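Local coordinates for protein homoserine kinase (Listeria monocytogenes, PDB 3HUL) that probably phosphorylates L-homoserine with ATP to give O-phospho-L-homoserine, a step in threonine biosynthesis, as a member of the GHMP kinase family, at residues D32-E43 / L69-T77; S221-I230 / A242-V251. All blocks are in the same frame, centred on the assembly; numbering follows the deposited sequence.

Contact 1 of 2, residues D32-E43 / L69-T77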
loop_
_atom_site.group_PDB
_atom_site.type_symbol
_atom_site.label_atom_id
_atom_site.label_comp_id
_atom_site.label_asym_id
_atom_site.label_seq_id
_atom_site.Cartn_x
_atom_site.Cartn_y
_atom_site.Cartn_z
ATOM N N ASP A 32 -24.571 26.774 7.112
ATOM C CA ASP A 32 -24.111 28.164 7.006
ATOM C C ASP A 32 -24.472 28.865 8.327
ATOM O O ASP A 32 -25.642 29.126 8.583
ATOM C CB ASP A 32 -24.794 28.815 5.787
ATOM C CG ASP A 32 -24.272 30.224 5.461
ATOM O OD1 ASP A 32 -24.493 30.674 4.307
ATOM O OD2 ASP A 32 -23.666 30.889 6.330
ATOM N N ILE A 33 -23.472 29.142 9.162
ATOM C CA ILE A 33 -23.685 29.689 10.508
ATOM C C ILE A 33 -23.831 31.218 10.554
ATOM O O ILE A 33 -22.905 31.966 10.177
ATOM C CB ILE A 33 -22.552 29.298 11.457
ATOM C CG1 ILE A 33 -22.407 27.780 11.521
ATOM C CG2 ILE A 33 -22.760 29.926 12.863
ATOM C CD1 ILE A 33 -21.039 27.367 11.975
ATOM N N GLY A 34 -24.997 31.664 11.026
ATOM C CA GLY A 34 -25.324 33.096 11.112
ATOM C C GLY A 34 -25.122 33.734 12.479
ATOM O O GLY A 34 -24.363 33.232 13.324
ATOM N N ALA A 35 -25.827 34.843 12.698
ATOM C CA ALA A 35 -25.640 35.673 13.890
ATOM C C ALA A 35 -26.063 34.983 15.187
ATOM O O ALA A 35 -26.953 34.137 15.184
ATOM C CB ALA A 35 -26.387 37.008 13.725
ATOM N N GLU A 36 -25.409 35.362 16.286
ATOM C CA GLU A 36 -25.811 34.964 17.628
ATOM C C GLU A 36 -27.256 35.434 17.842
ATOM O O GLU A 36 -27.689 36.393 17.198
ATOM C CB GLU A 36 -24.858 35.565 18.668
ATOM C CG GLU A 36 -23.400 35.665 18.190
ATOM C CD GLU A 36 -22.377 35.448 19.299
ATOM O OE1 GLU A 36 -21.574 36.365 19.580
ATOM O OE2 GLU A 36 -22.371 34.352 19.896
ATOM N N ALA A 37 -28.009 34.741 18.700
ATOM C CA ALA A 37 -29.450 35.024 18.872
ATOM C C ALA A 37 -30.054 34.547 20.199
ATOM O O ALA A 37 -29.349 33.978 21.052
ATOM C CB ALA A 37 -30.273 34.492 17.667
ATOM N N ASP A 38 -31.359 34.800 20.359
ATOM C CA ASP A 38 -32.104 34.467 21.584
ATOM C C ASP A 38 -32.277 32.963 21.743
ATOM O O ASP A 38 -32.374 32.447 22.858
ATOM C CB ASP A 38 -33.494 35.131 21.582
ATOM C CG ASP A 38 -34.215 35.001 22.936
ATOM O OD1 ASP A 38 -33.536 34.848 23.979
ATOM O OD2 ASP A 38 -35.463 35.048 22.965
ATOM N N SER A 39 -32.325 32.284 20.600
ATOM C CA SER A 39 -32.530 30.838 20.527
ATOM C C SER A 39 -32.036 30.316 19.176
ATOM O O SER A 39 -31.749 31.091 18.257
ATOM C CB SER A 39 -34.017 30.494 20.714
ATOM O OG SER A 39 -34.776 31.003 19.629
ATOM N N TRP A 40 -31.948 28.992 19.071
ATOM C CA TRP A 40 -31.481 28.336 17.866
ATOM C C TRP A 40 -32.582 28.292 16.828
ATOM O O TRP A 40 -33.711 27.972 17.144
ATOM C CB TRP A 40 -31.050 26.915 18.199
ATOM C CG TRP A 40 -29.899 26.815 19.142
ATOM C CD1 TRP A 40 -29.962 26.631 20.493
ATOM C CD2 TRP A 40 -28.501 26.861 18.807
ATOM N NE1 TRP A 40 -28.691 26.564 21.024
ATOM C CE2 TRP A 40 -27.778 26.698 20.010
ATOM C CE3 TRP A 40 -27.793 27.008 17.607
ATOM C CZ2 TRP A 40 -26.370 26.694 20.050
ATOM C CZ3 TRP A 40 -26.404 27.010 17.641
ATOM C CH2 TRP A 40 -25.707 26.859 18.859
ATOM N N TYR A 41 -32.252 28.629 15.590
ATOM C CA TYR A 41 -33.124 28.329 14.464
ATOM C C TYR A 41 -32.270 27.812 13.318
ATOM O O TYR A 41 -31.171 28.322 13.080
ATOM C CB TYR A 41 -33.925 29.555 14.002
ATOM C CG TYR A 41 -34.932 29.233 12.901
ATOM C CD1 TYR A 41 -36.077 28.466 13.178
ATOM C CD2 TYR A 41 -34.743 29.680 11.588
ATOM C CE1 TYR A 41 -37.005 28.156 12.186
ATOM C CE2 TYR A 41 -35.678 29.373 10.575
ATOM C CZ TYR A 41 -36.804 28.606 10.889
ATOM O OH TYR A 41 -37.732 28.273 9.919
ATOM N N ILE A 42 -32.773 26.797 12.619
ATOM C CA ILE A 42 -32.171 26.341 11.373
ATOM C C ILE A 42 -33.181 26.547 10.273
ATOM O O ILE A 42 -34.269 25.976 10.320
ATOM C CB ILE A 42 -31.802 24.828 11.391
ATOM C CG1 ILE A 42 -30.809 24.511 12.500
ATOM C CG2 ILE A 42 -31.228 24.402 10.047
ATOM C CD1 ILE A 42 -30.570 23.029 12.693
ATOM N N GLU A 43 -32.822 27.352 9.280
ATOM C CA GLU A 43 -33.631 27.471 8.084
ATOM C C GLU A 43 -33.283 26.313 7.172
ATOM O O GLU A 43 -32.099 26.027 6.952
ATOM C CB GLU A 43 -33.368 28.794 7.368
ATOM C CG GLU A 43 -34.241 29.014 6.129
ATOM C CD GLU A 43 -33.722 30.128 5.231
ATOM O OE1 GLU A 43 -33.821 29.980 3.989
ATOM O OE2 GLU A 43 -33.203 31.144 5.764
ATOM N N LEU A 69 -22.948 26.996 25.100
ATOM C CA LEU A 69 -22.972 27.713 23.814
ATOM C C LEU A 69 -24.048 28.798 23.757
ATOM O O LEU A 69 -25.156 28.605 24.262
ATOM C CB LEU A 69 -23.254 26.747 22.657
ATOM C CG LEU A 69 -22.153 25.880 22.034
ATOM C CD1 LEU A 69 -22.722 25.123 20.843
ATOM C CD2 LEU A 69 -20.883 26.662 21.637
ATOM N N THR A 70 -23.702 29.932 23.144
ATOM C CA THR A 70 -24.664 30.960 22.743
ATOM C C THR A 70 -25.337 30.452 21.485
ATOM O O THR A 70 -24.640 30.031 20.569
ATOM C CB THR A 70 -23.950 32.293 22.351
ATOM O OG1 THR A 70 -23.102 32.724 23.411
ATOM C CG2 THR A 70 -24.952 33.404 22.001
ATOM N N PRO A 71 -26.683 30.492 21.432
ATOM C CA PRO A 71 -27.470 30.134 20.251
ATOM C C PRO A 71 -27.120 30.928 19.011
ATOM O O PRO A 71 -26.566 32.010 19.106
ATOM C CB PRO A 71 -28.900 30.482 20.674
ATOM C CG PRO A 71 -28.898 30.267 22.122
ATOM C CD PRO A 71 -27.557 30.739 22.596
ATOM N N HIS A 72 -27.463 30.371 17.854
ATOM C CA HIS A 72 -27.288 31.021 16.559
ATOM C C HIS A 72 -28.455 30.680 15.656
ATOM O O HIS A 72 -29.178 29.731 15.926
ATOM C CB HIS A 72 -26.020 30.514 15.876
ATOM C CG HIS A 72 -24.758 31.109 16.406
ATOM N ND1 HIS A 72 -24.037 32.049 15.709
ATOM C CD2 HIS A 72 -24.072 30.874 17.548
ATOM C CE1 HIS A 72 -22.964 32.382 16.408
ATOM N NE2 HIS A 72 -22.960 31.678 17.525
ATOM N N HIS A 73 -28.632 31.472 14.603
ATOM C CA HIS A 73 -29.453 31.106 13.455
ATOM C C HIS A 73 -28.512 30.449 12.450
ATOM O O HIS A 73 -27.334 30.816 12.378
ATOM C CB HIS A 73 -30.093 32.349 12.810
ATOM C CG HIS A 73 -31.116 33.026 13.677
ATOM N ND1 HIS A 73 -31.249 34.399 13.738
ATOM C CD2 HIS A 73 -32.045 32.518 14.525
ATOM C CE1 HIS A 73 -32.221 34.706 14.582
ATOM N NE2 HIS A 73 -32.717 33.584 15.075
ATOM N N LEU A 74 -29.027 29.487 11.684
ATOM C CA LEU A 74 -28.215 28.693 10.739
ATOM C C LEU A 74 -29.029 28.430 9.503
ATOM O O LEU A 74 -30.253 28.463 9.560
ATOM C CB LEU A 74 -27.784 27.347 11.346
ATOM C CG LEU A 74 -27.163 27.364 12.741
ATOM C CD1 LEU A 74 -28.203 26.990 13.780
ATOM C CD2 LEU A 74 -25.992 26.417 12.845
ATOM N N VAL A 75 -28.346 28.190 8.389
ATOM C CA VAL A 75 -28.978 27.786 7.136
ATOM C C VAL A 75 -28.382 26.439 6.733
ATOM O O VAL A 75 -27.159 26.270 6.757
ATOM C CB VAL A 75 -28.732 28.820 6.000
ATOM C CG1 VAL A 75 -29.601 28.507 4.777
ATOM C CG2 VAL A 75 -28.967 30.261 6.499
ATOM N N MET A 76 -29.255 25.506 6.343
ATOM C CA MET A 76 -28.899 24.110 6.064
ATOM C C MET A 76 -29.273 23.725 4.641
ATOM O O MET A 76 -30.433 23.846 4.253
ATOM C CB MET A 76 -29.624 23.164 7.034
ATOM C CG MET A 76 -28.780 21.988 7.548
ATOM S SD MET A 76 -29.553 20.347 7.639
ATOM C CE MET A 76 -30.769 20.546 8.915
ATOM N N THR A 77 -28.286 23.271 3.869
ATOM C CA THR A 77 -28.511 22.605 2.584
ATOM C C THR A 77 -28.121 21.144 2.814
ATOM O O THR A 77 -27.103 20.858 3.451
ATOM C CB THR A 77 -27.630 23.223 1.460
ATOM O OG1 THR A 77 -28.104 24.532 1.148
ATOM C CG2 THR A 77 -27.667 22.398 0.190
#

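Contact 2 of 2, residues S221-I230 / A242-V251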
loop_
_atom_site.group_PDB
_atom_site.type_symbol
_atom_site.label_atom_id
_atom_site.label_comp_id
_atom_site.label_asym_id
_atom_site.label_seq_id
_atom_site.Cartn_x
_atom_site.Cartn_y
_atom_site.Cartn_z
ATOM N N SER A 221 -35.942 -4.760 2.624
ATOM C CA SER A 221 -36.531 -3.456 2.344
ATOM C C SER A 221 -36.899 -3.287 0.844
ATOM O O SER A 221 -36.682 -4.201 0.055
ATOM C CB SER A 221 -35.654 -2.328 2.899
ATOM O OG SER A 221 -34.364 -2.341 2.320
ATOM N N GLN A 222 -37.467 -2.133 0.482
ATOM C CA GLN A 222 -38.249 -1.962 -0.763
ATOM C C GLN A 222 -37.592 -2.376 -2.084
ATOM O O GLN A 222 -38.267 -2.877 -2.980
ATOM C CB GLN A 222 -38.814 -0.533 -0.871
ATOM C CG GLN A 222 -37.793 0.578 -0.644
ATOM C CD GLN A 222 -38.423 1.966 -0.453
ATOM O OE1 GLN A 222 -39.065 2.513 -1.362
ATOM N NE2 GLN A 222 -38.217 2.547 0.729
ATOM N N LEU A 223 -36.279 -2.185 -2.189
ATOM C CA LEU A 223 -35.562 -2.443 -3.439
ATOM C C LEU A 223 -34.996 -3.855 -3.545
ATOM O O LEU A 223 -34.412 -4.226 -4.570
ATOM C CB LEU A 223 -34.455 -1.396 -3.639
ATOM C CG LEU A 223 -34.915 0.034 -3.944
ATOM C CD1 LEU A 223 -33.734 0.975 -4.047
ATOM C CD2 LEU A 223 -35.753 0.072 -5.217
ATOM N N VAL A 224 -35.157 -4.640 -2.487
ATOM C CA VAL A 224 -34.566 -5.979 -2.439
ATOM C C VAL A 224 -35.013 -6.894 -3.603
ATOM O O VAL A 224 -34.158 -7.512 -4.231
ATOM C CB VAL A 224 -34.748 -6.654 -1.036
ATOM C CG1 VAL A 224 -34.483 -8.177 -1.077
ATOM C CG2 VAL A 224 -33.865 -5.968 0.036
ATOM N N PRO A 225 -36.336 -6.989 -3.907
ATOM C CA PRO A 225 -36.723 -7.932 -4.987
ATOM C C PRO A 225 -36.154 -7.614 -6.395
ATOM O O PRO A 225 -36.240 -8.453 -7.294
ATOM C CB PRO A 225 -38.264 -7.863 -4.994
ATOM C CG PRO A 225 -38.605 -6.613 -4.315
ATOM C CD PRO A 225 -37.526 -6.361 -3.295
ATOM N N HIS A 226 -35.560 -6.428 -6.561
ATOM C CA HIS A 226 -34.961 -6.017 -7.828
ATOM C C HIS A 226 -33.445 -6.117 -7.812
ATOM O O HIS A 226 -32.783 -5.703 -8.769
ATOM C CB HIS A 226 -35.356 -4.577 -8.158
ATOM C CG HIS A 226 -36.824 -4.396 -8.373
ATOM N ND1 HIS A 226 -37.434 -4.633 -9.591
ATOM C CD2 HIS A 226 -37.806 -3.999 -7.527
ATOM C CE1 HIS A 226 -38.730 -4.396 -9.481
ATOM N NE2 HIS A 226 -38.981 -4.009 -8.241
ATOM N N LEU A 227 -32.907 -6.666 -6.725
ATOM C CA LEU A 227 -31.465 -6.715 -6.519
ATOM C C LEU A 227 -30.772 -7.634 -7.517
ATOM O O LEU A 227 -29.797 -7.227 -8.158
ATOM C CB LEU A 227 -31.131 -7.109 -5.073
ATOM C CG LEU A 227 -29.684 -6.931 -4.620
ATOM C CD1 LEU A 227 -29.189 -5.522 -4.893
ATOM C CD2 LEU A 227 -29.583 -7.266 -3.137
ATOM N N ALA A 228 -31.293 -8.857 -7.652
ATOM C CA ALA A 228 -30.781 -9.826 -8.631
ATOM C C ALA A 228 -30.766 -9.241 -10.037
ATOM O O ALA A 228 -29.805 -9.441 -10.783
ATOM C CB ALA A 228 -31.599 -11.118 -8.598
ATOM N N GLN A 229 -31.831 -8.507 -10.380
ATOM C CA GLN A 229 -32.003 -7.902 -11.695
ATOM C C GLN A 229 -31.001 -6.762 -11.907
ATOM O O GLN A 229 -30.410 -6.643 -12.971
ATOM C CB GLN A 229 -33.451 -7.390 -11.827
ATOM C CG GLN A 229 -33.734 -6.416 -12.973
ATOM C CD GLN A 229 -35.034 -5.636 -12.767
ATOM O OE1 GLN A 229 -35.403 -5.306 -11.634
ATOM N NE2 GLN A 229 -35.726 -5.331 -13.858
ATOM N N ILE A 230 -30.840 -5.923 -10.884
ATOM C CA ILE A 230 -29.862 -4.848 -10.899
ATOM C C ILE A 230 -28.445 -5.425 -11.057
ATOM O O ILE A 230 -27.701 -4.979 -11.922
ATOM C CB ILE A 230 -29.984 -3.956 -9.635
ATOM C CG1 ILE A 230 -31.265 -3.122 -9.715
ATOM C CG2 ILE A 230 -28.720 -3.058 -9.450
ATOM C CD1 ILE A 230 -31.592 -2.345 -8.449
ATOM N N ALA A 242 -23.510 -4.959 -6.607
ATOM C CA ALA A 242 -24.650 -4.138 -6.224
ATOM C C ALA A 242 -25.031 -4.600 -4.811
ATOM O O ALA A 242 -25.194 -5.803 -4.572
ATOM C CB ALA A 242 -25.838 -4.313 -7.218
ATOM N N CYS A 243 -25.139 -3.646 -3.890
ATOM C CA CYS A 243 -25.407 -3.940 -2.490
ATOM C C CYS A 243 -26.363 -2.937 -1.914
ATOM O O CYS A 243 -26.392 -1.765 -2.336
ATOM C CB CYS A 243 -24.113 -3.815 -1.677
ATOM S SG CYS A 243 -22.790 -4.756 -2.369
ATOM N N LEU A 244 -27.114 -3.365 -0.912
ATOM C CA LEU A 244 -27.703 -2.387 -0.004
ATOM C C LEU A 244 -26.623 -1.473 0.584
ATOM O O LEU A 244 -25.506 -1.920 0.898
ATOM C CB LEU A 244 -28.505 -3.063 1.100
ATOM C CG LEU A 244 -29.774 -3.744 0.606
ATOM C CD1 LEU A 244 -30.337 -4.613 1.748
ATOM C CD2 LEU A 244 -30.794 -2.715 0.122
ATOM N N SER A 245 -26.956 -0.187 0.665
ATOM C CA SER A 245 -26.164 0.793 1.388
ATOM C C SER A 245 -26.566 0.752 2.870
ATOM O O SER A 245 -27.712 1.053 3.212
ATOM C CB SER A 245 -26.428 2.173 0.804
ATOM O OG SER A 245 -25.557 3.129 1.361
ATOM N N GLY A 246 -25.639 0.348 3.741
ATOM C CA GLY A 246 -25.908 0.251 5.174
ATOM C C GLY A 246 -27.106 -0.637 5.425
ATOM O O GLY A 246 -27.131 -1.772 4.987
ATOM N N ALA A 247 -28.124 -0.118 6.097
ATOM C CA ALA A 247 -29.313 -0.919 6.377
ATOM C C ALA A 247 -30.367 -0.748 5.272
ATOM O O ALA A 247 -31.480 -1.293 5.364
ATOM C CB ALA A 247 -29.898 -0.552 7.766
ATOM N N GLY A 248 -30.011 -0.001 4.223
ATOM C CA GLY A 248 -30.962 0.282 3.157
ATOM C C GLY A 248 -31.745 1.550 3.474
ATOM O O GLY A 248 -31.430 2.250 4.443
ATOM N N PRO A 249 -32.758 1.861 2.654
ATOM C CA PRO A 249 -33.149 1.072 1.499
ATOM C C PRO A 249 -32.381 1.349 0.189
ATOM O O PRO A 249 -32.583 0.630 -0.795
ATOM C CB PRO A 249 -34.636 1.417 1.331
ATOM C CG PRO A 249 -34.797 2.778 1.944
ATOM C CD PRO A 249 -33.603 3.062 2.815
ATOM N N THR A 250 -31.511 2.359 0.145
ATOM C CA THR A 250 -30.819 2.572 -1.132
ATOM C C THR A 250 -29.906 1.402 -1.486
ATOM O O THR A 250 -29.406 0.704 -0.595
ATOM C CB THR A 250 -30.135 3.970 -1.350
ATOM O OG1 THR A 250 -28.711 3.873 -1.232
ATOM C CG2 THR A 250 -30.680 5.004 -0.494
ATOM N N VAL A 251 -29.779 1.165 -2.794
ATOM C CA VAL A 251 -28.928 0.136 -3.359
ATOM C C VAL A 251 -27.809 0.881 -4.087
ATOM O O VAL A 251 -28.056 1.876 -4.800
ATOM C CB VAL A 251 -29.695 -0.789 -4.336
ATOM C CG1 VAL A 251 -28.751 -1.773 -5.045
ATOM C CG2 VAL A 251 -30.801 -1.583 -3.612
HETATM O O HOH W 1 -34.403 -1.500 -0.322
#

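Contact 1 of 2, residues D32-E43 / L69-T77
Strand 72-77 lies between strands 32-36 and 41-43 at the edge of the mixed sheet of this GHMP kinase, antiparallel to the first and parallel to the second. Backbone bonds run on both flanks, from Asp32 N to Val75 O (2.7 Å) on one and from Glu43 N to Leu74 O (2.8 Å) on the other. A beta bulge shifts the antiparallel register between Ile33 and Glu36, and there a side chain joins the ladder: His72 ND1 donates to Gly34 O at 2.7 Å, nearly straight at 167° and with the acceptor in the imidazole plane. This bond helps to fix the ring's rotation, while Glu36 CA packs over one of its faces. With CG anti to the carbonyl carbon (chi1 -63°), Trp40 lays its indole across Pro71, whose CA sits 3.6 Å from the centroid of the six-membered ring in a CH-pi contact; His72 N shares that face nearer the rim, and Leu74 CD1 meets the edge. On the sheet face that carries Tyr41 and Val75, Ala37 CB rests over the His73 ring, 3.8 Å from its centroid. Ile42 CG2 presses on Met76 CB at 3.6 Å. Helix 57-65, which links strands 41-43 and 72-78 in a beta-alpha-beta crossover, packs on Trp40, Ile42 and Met76; helix 88-103 packs on Ile33, His72 and Leu74, and strand 3-12 bonds to Ile33 through the backbone.

Contact 2 of 2, residues S221-I230 / A242-V251
Water 1 is gripped by both segments where 221-230 meets the loop 245-250. It accepts from Leu223 N at 2.7 Å and donates to Pro249 O at 2.8 Å, and Ser221 OG lies at 2.8 Å as a further partner. No direct hydrogen bond joins the two segments; the water bridges them. Ser221 places its hydroxyl between its own backbone N and carbonyl carbon (chi1 60°), which brings OG to the water and within 3.7 Å of Pro249 CA. The proline follows a cis peptide bond, just after the type II' turn Ser245-Gly248. Gln222 crosses the Pro249 ring obliquely, with NE2 3.6 Å from Pro249 CG; that amide nitrogen is itself bonded to Glu165.

Past the water the contact turns apolar. Leu223 CB meets Val251 CG2 at 3.7 Å, and its CD1 also touches Pro249 O. His226, the N-cap residue of helix 227-235, donates from ND1 to Gln229 OE1. Leu227 swings CG anti to its backbone N (chi1 -168°), carrying CD1 forward to Val251 CG1 at 3.8 Å; the two methyls of Val251 thus serve different leucines. One helical turn on, Ile230 CG2 packs on Ala242 CB at 3.9 Å. Val224 and Leu244 cross at about a right angle, more loosely.

Both segments belong to the GHMP kinase C-terminal family region. Ser245 OG bonds to Gly85 O and Thr250 touches Arg84, tying the loop to the predicted ATP-binding stretch. Through Leu227 and Ile230 the start of the helix packs on Ala242 and Val251, in neighbouring strands 241-244 and 251-255 of the four-stranded antiparallel sheet, and Phe160 of strand 156-161 touches both Leu223 and Ile230.

Contacts 1 and 2 lie on opposite sides of the chain's centre, with centres about 37 Å apart and nearest atoms about 17 Å apart, and have no secondary-structure element in common. Both are partly buried, but nine of the twenty touching residues of contact 1 are exposed against three of thirteen in contact 2, the more interior. Contact 1 is a strand-to-strand union held by a dense backbone ladder, with aromatic and CH-pi packing added around the turn. Contact 2 joins a helix start to a sheet and a loop, mainly through aliphatic side chains and a bridging water. It borders the predicted ATP site, whereas contact 1 stays about 8 Å from it, between the side chains of Met76 and Ser88.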